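Local coordinates for protein possible adhesin (Caldicellulosiruptor kronotskyensis, PDB 4WA0) that probably mediates attachment of this extremely thermophilic bacterium to cellulose, the modelled part being the C-terminal beta-helix domain of a tapirin, at residues A[82-87]-A[107-112]; A[124-129]-A[147-152]. All coordinates share one frame; numbering follows the deposited sequence. Where two conformers were deposited one is given.

Interaction 1 of 2, residues A[82-87]-A[107-112]; sequences SLKANR and QLYGAG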
ATOM      1  N   SER A  82      -1.700   9.227   9.658  1.00 12.69           N
ATOM      2  CA  SER A  82      -1.132  10.084   8.677  1.00 15.25           C
ATOM      3  C   SER A  82      -0.430   9.301   7.558  1.00 13.08           C
ATOM      4  O   SER A  82       0.020   8.123   7.765  1.00 11.47           O
ATOM      5  CB  SER A  82      -0.118  10.964   9.364  1.00 17.63           C
ATOM      6  OG  SER A  82      -0.864  11.859  10.189  1.00 24.05           O
ATOM      7  N   LEU A  83      -0.442   9.910   6.390  1.00 13.49           N
ATOM      8  CA  LEU A  83       0.403   9.497   5.286  1.00 12.84           C
ATOM      9  C   LEU A  83       1.539  10.465   5.102  1.00 13.24           C
ATOM     10  O   LEU A  83       1.325  11.734   4.976  1.00 12.74           O
ATOM     11  CB  LEU A  83      -0.393   9.466   4.022  1.00 15.31           C
ATOM     12  CG  LEU A  83       0.401   9.207   2.727  1.00 14.21           C
ATOM     13  CD1 LEU A  83       1.163   7.904   2.694  1.00 15.55           C
ATOM     14  CD2 LEU A  83      -0.612   9.208   1.599  1.00 15.96           C
ATOM     15  N   LYS A  84       2.753   9.942   5.032  0.53 11.77           N
ATOM     16  CA  LYS A  84       3.908  10.787   4.864  0.53 11.99           C
ATOM     17  C   LYS A  84       4.778  10.270   3.731  0.53 11.72           C
ATOM     18  O   LYS A  84       5.315   9.154   3.846  0.53 12.19           O
ATOM     19  CB  LYS A  84       4.745  10.865   6.153  0.53 14.40           C
ATOM     20  CG  LYS A  84       5.930  11.773   5.968  0.53 16.01           C
ATOM     21  CD  LYS A  84       6.694  12.106   7.224  0.53 19.12           C
ATOM     22  CE  LYS A  84       7.178  13.552   7.108  0.53 21.61           C
ATOM     23  NZ  LYS A  84       8.383  13.850   7.908  0.53 23.87           N
ATOM     24  N   ALA A  85       4.914  11.085   2.674  1.00 10.98           N
ATOM     25  CA  ALA A  85       5.806  10.754   1.519  1.00 10.78           C
ATOM     26  C   ALA A  85       7.081  11.550   1.663  1.00 10.87           C
ATOM     27  O   ALA A  85       7.132  12.744   1.451  1.00 12.05           O
ATOM     28  CB  ALA A  85       5.115  10.971   0.223  1.00 11.67           C
ATOM     29  N   ASN A  86       8.121  10.884   2.145  1.00 10.59           N
ATOM     30  CA  ASN A  86       9.366  11.527   2.431  1.00 11.48           C
ATOM     31  C   ASN A  86      10.175  11.908   1.153  1.00 11.32           C
ATOM     32  O   ASN A  86       9.927  11.391   0.050  1.00 11.60           O
ATOM     33  CB  ASN A  86      10.215  10.684   3.412  1.00 13.13           C
ATOM     34  CG  ASN A  86       9.634  10.675   4.811  1.00 15.59           C
ATOM     35  OD1 ASN A  86       9.153  11.716   5.304  1.00 22.99           O
ATOM     36  ND2 ASN A  86       9.712   9.557   5.469  1.00 20.90           N
ATOM     37  N   ARG A  87      11.154  12.791   1.347  1.00 11.12           N
ATOM     38  CA  ARG A  87      11.876  13.403   0.272  1.00 12.02           C
ATOM     39  C   ARG A  87      13.371  13.123   0.361  1.00 12.90           C
ATOM     40  O   ARG A  87      14.049  13.518   1.346  1.00 14.69           O
ATOM     41  CB  ARG A  87      11.657  14.918   0.290  1.00 12.97           C
ATOM     42  CG  ARG A  87      12.309  15.698  -0.837  1.00 14.51           C
ATOM     43  CD  ARG A  87      11.918  17.152  -0.809  1.00 15.39           C
ATOM     44  NE  ARG A  87      12.465  17.790  -1.965  1.00 17.31           N
ATOM     45  CZ  ARG A  87      11.810  18.035  -3.088  1.00 16.32           C
ATOM     46  NH1 ARG A  87      10.516  17.803  -3.193  1.00 16.36           N
ATOM     47  NH2 ARG A  87      12.444  18.607  -4.066  1.00 19.16           N
ATOM     48  N   GLN A 107       0.909  14.306   4.249  0.55 11.96           N
ATOM     49  CA  GLN A 107       2.088  15.168   4.097  0.55 13.04           C
ATOM     50  C   GLN A 107       2.934  14.688   2.917  0.55 11.90           C
ATOM     51  O   GLN A 107       3.487  13.576   2.988  0.55 12.16           O
ATOM     52  CB  GLN A 107       2.899  15.178   5.384  0.55 16.10           C
ATOM     53  CG  GLN A 107       2.291  16.089   6.449  0.55 19.83           C
ATOM     54  CD  GLN A 107       3.130  16.153   7.710  0.55 22.94           C
ATOM     55  OE1 GLN A 107       4.336  15.998   7.666  0.55 29.17           O
ATOM     56  NE2 GLN A 107       2.485  16.392   8.839  0.55 28.42           N
ATOM     57  N   LEU A 108       2.984  15.447   1.825  1.00 10.22           N
ATOM     58  CA  LEU A 108       3.668  15.011   0.612  1.00 10.45           C
ATOM     59  C   LEU A 108       4.876  15.912   0.421  1.00 11.07           C
ATOM     60  O   LEU A 108       4.736  17.052  -0.010  1.00 11.84           O
ATOM     61  CB  LEU A 108       2.780  15.033  -0.599  1.00 11.54           C
ATOM     62  CG  LEU A 108       1.439  14.276  -0.504  1.00 12.04           C
ATOM     63  CD1 LEU A 108       0.673  14.348  -1.813  1.00 13.15           C
ATOM     64  CD2 LEU A 108       1.621  12.846  -0.072  1.00 11.93           C
ATOM     65  N   TYR A 109       6.055  15.389   0.732  1.00 11.83           N
ATOM     66  CA  TYR A 109       7.318  16.103   0.599  1.00 12.00           C
ATOM     67  C   TYR A 109       8.119  15.608  -0.598  1.00 11.83           C
ATOM     68  O   TYR A 109       8.821  16.389  -1.251  1.00 10.96           O
ATOM     69  CB  TYR A 109       8.116  15.946   1.882  1.00 11.65           C
ATOM     70  CG  TYR A 109       7.488  16.654   3.091  1.00 16.13           C
ATOM     71  CD1 TYR A 109       6.527  17.634   2.940  1.00 18.27           C
ATOM     72  CD2 TYR A 109       7.737  16.229   4.347  1.00 26.26           C
ATOM     73  CE1 TYR A 109       5.874  18.201   4.047  1.00 22.22           C
ATOM     74  CE2 TYR A 109       7.134  16.852   5.453  1.00 27.80           C
ATOM     75  CZ  TYR A 109       6.221  17.834   5.281  1.00 25.76           C
ATOM     76  OH  TYR A 109       5.591  18.433   6.396  1.00 27.68           O
ATOM     77  N   GLY A 110       8.065  14.295  -0.885  1.00 10.92           N
ATOM     78  CA  GLY A 110       8.839  13.806  -1.999  1.00 11.37           C
ATOM     79  C   GLY A 110       8.278  14.257  -3.318  1.00 10.82           C
ATOM     80  O   GLY A 110       7.076  14.242  -3.486  1.00 10.80           O
ATOM     81  N   ALA A 111       9.120  14.760  -4.225  1.00 10.65           N
ATOM     82  CA  ALA A 111       8.700  15.029  -5.583  1.00 10.01           C
ATOM     83  C   ALA A 111       7.990  13.837  -6.204  1.00 11.04           C
ATOM     84  O   ALA A 111       8.314  12.724  -5.876  1.00 11.69           O
ATOM     85  CB  ALA A 111       9.898  15.363  -6.410  1.00 11.08           C
ATOM     86  N   GLY A 112       7.055  14.092  -7.096  1.00 11.28           N
ATOM     87  CA  GLY A 112       6.321  13.051  -7.722  1.00 12.13           C
ATOM     88  C   GLY A 112       4.986  13.534  -8.225  1.00 11.59           C
ATOM     89  O   GLY A 112       4.581  14.646  -7.945  1.00 10.95           O
TER

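Interaction 2 of 2, residues A[124-129]-A[147-152]; sequences NVKLAG and EVIDGA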
ATOM      1  N   ASN A 124      -5.579  17.894   7.539  1.00 13.40           N
ATOM      2  CA  ASN A 124      -4.887  18.709   6.577  1.00 13.56           C
ATOM      3  C   ASN A 124      -4.211  17.872   5.493  1.00 11.49           C
ATOM      4  O   ASN A 124      -3.751  16.727   5.713  1.00 11.49           O
ATOM      5  CB  ASN A 124      -3.850  19.531   7.292  1.00 14.37           C
ATOM      6  CG  ASN A 124      -4.424  20.250   8.502  1.00 18.42           C
ATOM      7  OD1 ASN A 124      -5.432  20.990   8.408  1.00 17.10           O
ATOM      8  ND2 ASN A 124      -3.768  20.105   9.594  1.00 18.03           N
ATOM      9  N   VAL A 125      -4.050  18.522   4.330  1.00 10.82           N
ATOM     10  CA  VAL A 125      -3.295  17.995   3.213  1.00 10.85           C
ATOM     11  C   VAL A 125      -2.187  19.004   2.891  1.00 11.99           C
ATOM     12  O   VAL A 125      -2.499  20.102   2.532  1.00 13.62           O
ATOM     13  CB  VAL A 125      -4.141  17.663   1.985  1.00 11.92           C
ATOM     14  CG1 VAL A 125      -3.298  17.171   0.818  1.00 13.35           C
ATOM     15  CG2 VAL A 125      -5.211  16.651   2.355  1.00 12.12           C
ATOM     16  N   LYS A 126      -0.935  18.637   3.122  1.00 10.76           N
ATOM     17  CA  LYS A 126       0.236  19.524   2.992  1.00 12.36           C
ATOM     18  C   LYS A 126       1.160  18.990   1.902  1.00 11.90           C
ATOM     19  O   LYS A 126       1.569  17.827   1.985  1.00 11.91           O
ATOM     20  CB  LYS A 126       0.931  19.612   4.318  1.00 12.66           C
ATOM     21  CG  LYS A 126       2.084  20.558   4.205  1.00 16.04           C
ATOM     22  CD  LYS A 126       2.866  20.680   5.466  1.00 17.95           C
ATOM     23  CE  LYS A 126       4.140  21.481   5.126  1.00 21.03           C
ATOM     24  NZ  LYS A 126       4.776  21.898   6.395  1.00 26.45           N
ATOM     25  N   LEU A 127       1.328  19.767   0.849  1.00 10.23           N
ATOM     26  CA  LEU A 127       2.328  19.470  -0.198  1.00 10.62           C
ATOM     27  C   LEU A 127       3.430  20.502  -0.093  1.00 11.59           C
ATOM     28  O   LEU A 127       3.141  21.681  -0.064  1.00 11.95           O
ATOM     29  CB  LEU A 127       1.761  19.559  -1.569  1.00 12.31           C
ATOM     30  CG  LEU A 127       0.806  18.446  -1.958  1.00 16.84           C
ATOM     31  CD1 LEU A 127      -0.501  18.733  -1.358  1.00 18.78           C
ATOM     32  CD2 LEU A 127       0.598  18.576  -3.474  1.00 17.59           C
ATOM     33  N   ALA A 128       4.673  20.024   0.062  1.00 10.56           N
ATOM     34  CA  ALA A 128       5.833  20.955   0.278  1.00 10.71           C
ATOM     35  C   ALA A 128       7.036  20.499  -0.499  1.00 12.43           C
ATOM     36  O   ALA A 128       7.591  19.432  -0.223  1.00 14.40           O
ATOM     37  CB  ALA A 128       6.139  21.053   1.740  1.00 11.88           C
ATOM     38  N   GLY A 129       7.421  21.302  -1.465  1.00 12.83           N
ATOM     39  CA  GLY A 129       8.707  21.104  -2.147  1.00 13.33           C
ATOM     40  C   GLY A 129       8.612  21.124  -3.659  1.00 13.32           C
ATOM     41  O   GLY A 129       7.557  20.857  -4.248  1.00 13.29           O
ATOM     42  N   GLU A 147      -2.641  22.913   2.026  1.00 11.11           N
ATOM     43  CA  GLU A 147      -1.448  23.771   2.101  1.00 11.45           C
ATOM     44  C   GLU A 147      -0.540  23.328   0.973  1.00 10.17           C
ATOM     45  O   GLU A 147      -0.124  22.151   0.906  1.00 11.94           O
ATOM     46  CB  GLU A 147      -0.743  23.563   3.460  1.00 13.73           C
ATOM     47  CG  GLU A 147       0.460  24.449   3.543  1.00 17.13           C
ATOM     48  CD  GLU A 147       1.150  24.420   4.898  1.00 22.40           C
ATOM     49  OE1 GLU A 147       0.710  23.639   5.780  1.00 25.41           O
ATOM     50  OE2 GLU A 147       2.149  25.170   5.021  1.00 28.68           O
ATOM     51  N   VAL A 148      -0.187  24.245   0.102  1.00  9.67           N
ATOM     52  CA  VAL A 148       0.596  23.976  -1.100  1.00  9.31           C
ATOM     53  C   VAL A 148       1.764  24.953  -1.153  1.00  9.76           C
ATOM     54  O   VAL A 148       1.558  26.151  -1.419  1.00 10.77           O
ATOM     55  CB  VAL A 148      -0.266  24.088  -2.384  1.00  8.97           C
ATOM     56  CG1 VAL A 148       0.449  23.573  -3.625  1.00  9.91           C
ATOM     57  CG2 VAL A 148      -1.643  23.394  -2.273  1.00  9.24           C
ATOM     58  N   ILE A 149       2.952  24.492  -0.816  1.00 10.39           N
ATOM     59  CA  ILE A 149       4.103  25.401  -0.580  1.00 11.05           C
ATOM     60  C   ILE A 149       5.405  24.937  -1.244  1.00 11.91           C
ATOM     61  O   ILE A 149       5.590  23.740  -1.572  1.00 10.95           O
ATOM     62  CB  ILE A 149       4.326  25.698   0.930  1.00 11.24           C
ATOM     63  CG1 ILE A 149       4.866  24.509   1.730  1.00 11.04           C
ATOM     64  CG2 ILE A 149       3.012  26.242   1.549  1.00 11.45           C
ATOM     65  CD1 ILE A 149       5.282  24.842   3.113  1.00 11.65           C
ATOM     66  N   ASP A 150       6.336  25.885  -1.329  1.00 11.60           N
ATOM     67  CA  ASP A 150       7.719  25.576  -1.612  1.00 11.94           C
ATOM     68  C   ASP A 150       7.876  24.900  -2.974  1.00 12.50           C
ATOM     69  O   ASP A 150       8.840  24.108  -3.200  1.00 15.32           O
ATOM     70  CB  ASP A 150       8.344  24.744  -0.483  1.00 12.00           C
ATOM     71  CG  ASP A 150       8.371  25.456   0.853  1.00 12.78           C
ATOM     72  OD1 ASP A 150       8.199  26.714   0.955  1.00 13.91           O
ATOM     73  OD2 ASP A 150       8.581  24.773   1.878  1.00 13.90           O
ATOM     74  N   GLY A 151       7.002  25.252  -3.918  1.00 12.03           N
ATOM     75  CA  GLY A 151       7.115  24.768  -5.261  1.00 12.23           C
ATOM     76  C   GLY A 151       6.144  23.694  -5.697  1.00 12.39           C
ATOM     77  O   GLY A 151       6.118  23.340  -6.889  1.00 13.51           O
ATOM     78  N   ALA A 152       5.366  23.179  -4.721  1.00 10.95           N
ATOM     79  CA  ALA A 152       4.369  22.192  -4.965  1.00 10.84           C
ATOM     80  C   ALA A 152       3.282  22.785  -5.830  1.00 10.72           C
ATOM     81  O   ALA A 152       3.062  24.010  -5.796  1.00 10.48           O
ATOM     82  CB  ALA A 152       3.823  21.636  -3.671  1.00 11.11           C
TER

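Interaction 1 of 2, residues A[82-87]-A[107-112]
Leu83 and Gln107 meet through their backbones, Gln107 N donating to Leu83 O over 2.7 Å at the start of a short parallel pairing of strands 83-85 and 106-108. The isobutyl group of Leu83 packs instead on Met56 and Ile58 of strand 56-58, the neighbour on its other side in the sheet. Lys84 sits level with Gln107, and in one of its two conformers its side chain crosses the end of Gln107, whose NE2 is bonded to Glu105, to bring CE 3.7 Å from Tyr109 CE2. Ala85 continues the pairing, its N bonding to Gln107 O at 2.9 Å, while on the other face its CB touches Leu108 CD2, with Tyr114 beside both. Two N-H groups grip Ala85 O: Tyr109 N lies in the carbonyl plane, and Gly110 N comes from 47° above it. Next, Asn86 O receives a CA-H...O contact from Gly110 CA, while its amide turns to Asn59. Arg87, with CG anti to the backbone N (chi1 -177°) and an extended chain, keeps CD 3.2 Å from Tyr109 O and brings NH1 to that oxygen at 2.9 Å, in the guanidinium plane. Because NH1 also binds Pro130 O, one cationic group satisfies carbonyls from two successive turns and ties them together where the strand pairing has ended.

Interaction 2 of 2, residues A[124-129]-A[147-152]
Lys126 and Glu147 are neighbours on one face of the parallel pair 125-128 and 145-149, their chains running out in step. The first torsions put both CG atoms anti to the backbone N (chi1 -178° for Lys126, -179° for Glu147); the chains stay extended beyond, and Glu147 OE1 rests 3.7 Å from Lys126 CD. Lys126 NZ is 4.4 Å from Glu147 OE2, too far for a salt bridge, and OE2 also has a long, weak ion pair with Arg170. Farther along this face, Ile149 holds CG1 between its backbone N and carbonyl carbon, the crowded position (chi1 71°), and so sets CG1 3.7 Å from Ala128 CB; CD1 then reaches Lys126 CE. Leu127 points to the other face, where its CB meets Ala152 CB at 3.6 Å among Val132, Met134 and Val154. Regular backbone bonds hold the strands in step, among them Leu127 N to Glu147 O at 2.8 Å. At the strand end Ile149 O takes Gly129 N (3.1 Å) and, from the opposite face of its plane, Ala152 N, which closes a type I' turn over Asp150 and Gly151. Parallel strands in register, with the chain turning at their end into the next face, as 149-152 does here into strand 153-156, are characteristic of a beta-helix.

Interactions 1 and 2 follow each other along the chain and along the beta-helix: strands 83-85, 106-108, 125-128 and 145-149 are consecutive members of one parallel sheet. Their centres lie about 10 Å apart, joined by the intervening pair 106-108 and 125-128, where Leu108 N to Lys126 O (2.8 Å) and Leu108 O to Ala128 N (3.0 Å) are probable hydrogen bonds. The Tyr109 ring of interaction 1 also packs on Ala128 CB of interaction 2. With the pairing of 106-108 and 125-128 between them, the two contacts form part of one face across four successive coils. Both lie in the stacked coils, away from the magnesium site.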